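Local coordinates for ribokinase RBSK (Mycobacterium tuberculosis, PDB 3GO6) that catalyses the ATP- and magnesium-dependent phosphorylation of D-ribose, giving D-ribose 5-phosphate, and works as a homodimer of the PfkB carbohydrate kinase family, at the interface of chains A and B. Numbering follows the deposited sequence. Chains: chain A/B, Ribokinase RBSK.

The interface of chains A and B. Residues chain A 58, 124, 126, 152, 177-178; chain B 44-46.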
loop_
_atom_site.group_PDB
_atom_site.type_symbol
_atom_site.label_atom_id
_atom_site.label_comp_id
_atom_site.label_asym_id
_atom_site.label_seq_id
_atom_site.Cartn_x
_atom_site.Cartn_y
_atom_site.Cartn_z
ATOM N N LYS A 58 14.647 -4.280 -4.495
ATOM C CA LYS A 58 15.483 -4.957 -5.505
ATOM C C LYS A 58 16.875 -5.337 -4.996
ATOM O O LYS A 58 17.359 -6.438 -5.257
ATOM C CB LYS A 58 15.662 -4.087 -6.759
ATOM C CG LYS A 58 14.437 -4.014 -7.632
ATOM C CD LYS A 58 14.756 -3.224 -8.920
ATOM C CE LYS A 58 13.473 -2.847 -9.639
ATOM N NZ LYS A 58 12.441 -3.970 -9.660
ATOM N N VAL A 124 4.860 -3.122 -9.824
ATOM C CA VAL A 124 5.619 -2.652 -8.655
ATOM C C VAL A 124 5.682 -1.125 -8.691
ATOM O O VAL A 124 6.017 -0.539 -9.734
ATOM C CB VAL A 124 7.044 -3.268 -8.627
ATOM C CG1 VAL A 124 7.929 -2.652 -7.495
ATOM C CG2 VAL A 124 6.987 -4.782 -8.475
ATOM N N VAL A 126 7.272 2.106 -6.285
ATOM C CA VAL A 126 8.262 2.290 -5.205
ATOM C C VAL A 126 8.350 3.757 -4.816
ATOM O O VAL A 126 8.525 4.623 -5.675
ATOM C CB VAL A 126 9.682 1.832 -5.638
ATOM C CG1 VAL A 126 10.694 2.042 -4.495
ATOM C CG2 VAL A 126 9.676 0.357 -6.100
ATOM N N GLU A 152 17.082 1.969 -8.396
ATOM C CA GLU A 152 16.202 2.684 -7.449
ATOM C C GLU A 152 16.998 3.668 -6.581
ATOM O O GLU A 152 16.452 4.664 -6.086
ATOM C CB GLU A 152 15.410 1.722 -6.553
ATOM C CG GLU A 152 14.531 0.699 -7.318
ATOM C CD GLU A 152 13.708 -0.189 -6.359
ATOM O OE1 GLU A 152 13.941 -0.153 -5.114
ATOM O OE2 GLU A 152 12.803 -0.896 -6.846
ATOM N N SER A 177 16.814 -1.464 -14.009
ATOM C CA SER A 177 15.435 -1.343 -13.575
ATOM C C SER A 177 15.429 -0.456 -12.319
ATOM O O SER A 177 16.267 -0.652 -11.439
ATOM C CB SER A 177 14.888 -2.743 -13.261
ATOM O OG SER A 177 13.525 -2.727 -12.879
ATOM N N PRO A 178 14.522 0.539 -12.243
ATOM C CA PRO A 178 13.512 0.898 -13.241
ATOM C C PRO A 178 14.141 1.626 -14.417
ATOM O O PRO A 178 15.267 2.117 -14.299
ATOM C CB PRO A 178 12.603 1.876 -12.506
ATOM C CG PRO A 178 13.125 1.976 -11.105
ATOM C CD PRO A 178 14.478 1.424 -11.065
ATOM N N GLU B 44 6.282 -4.114 -14.876
ATOM C CA GLU B 44 7.069 -2.878 -14.797
ATOM C C GLU B 44 7.207 -2.402 -13.330
ATOM O O GLU B 44 6.320 -2.635 -12.491
ATOM C CB GLU B 44 6.410 -1.790 -15.679
ATOM C CG GLU B 44 6.911 -0.329 -15.513
ATOM C CD GLU B 44 6.196 0.717 -16.409
ATOM O OE1 GLU B 44 4.951 0.784 -16.431
ATOM O OE2 GLU B 44 6.902 1.513 -17.082
ATOM N N THR B 45 8.327 -1.734 -13.059
ATOM C CA THR B 45 8.570 -1.006 -11.819
ATOM C C THR B 45 8.605 0.476 -12.123
ATOM O O THR B 45 9.361 0.929 -12.998
ATOM C CB THR B 45 9.922 -1.407 -11.205
ATOM O OG1 THR B 45 9.921 -2.811 -10.941
ATOM C CG2 THR B 45 10.191 -0.634 -9.872
ATOM N N VAL B 46 7.818 1.228 -11.367
ATOM C CA VAL B 46 7.746 2.670 -11.489
ATOM C C VAL B 46 8.175 3.290 -10.141
ATOM O O VAL B 46 7.857 2.736 -9.081
ATOM C CB VAL B 46 6.280 3.054 -11.903
ATOM C CG1 VAL B 46 5.855 4.422 -11.437
ATOM C CG2 VAL B 46 6.115 2.898 -13.417
#
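B:Thr45 pushes its side chain into chain A beside the ribose pocket, meeting A:Lys58 tip to tip. The lysine side-chain amine nitrogen NZ donates a hydrogen bond to the threonine hydroxyl OG1 at 3.1 Å. The A:Lys58 chain runs nearly extended and bends at its last torsion (chi4 -42°), turning NZ toward that hydroxyl. In B:Thr45 the two branches divide the work: OG1 lies beside its own backbone N (chi1 -59°) and takes the lysine, while CG2, opposite that N, faces the valines of chain A. A:Val124 lies alongside the threonine, pointing the same way, with CG1 3.9 Å from B:Thr45 CG2. A:Val126 slants in with CG2 against the same methyl, and A:Lys58 CE adds an aliphatic contact 4.0 Å from B:Thr45 CG2. The ring of A:Pro178, which follows a cis peptide bond, comes from another side, with A:Pro178 CB 3.4 Å from B:Thr45 O.

Backbone bonds hold the threonine at this depth. A:Val124 N donates to B:Glu44 O, and B:Val46 N returns a fairly straight bond (163° at the hydrogen) to A:Val124 O at 3.0 Å. One step further along, A:Val126 N reaches B:Val46 O at 2.9 Å. This ladder is a parallel bridge between strand 45-47 of chain B and strand 122-127 of chain A, so the register of the two strands sets where B:Thr45 enters.

A:Lys58, A:Val124, A:Val126 and A:Glu152 also line the ribose pocket. The partner subunit packs against the lysine and valines and may help hold them in place; the A:Glu152 carboxylate merely brushes the B:Thr45 methyl. A:Lys58 opens helix 58-68, directly after the glycines of the sugar-binding loop. The patch belongs to the two-fold homodimer interface, where the beta lids of the PfkB fold meet, and its centre is about 8 Å from A:Asp248, the probable catalytic base.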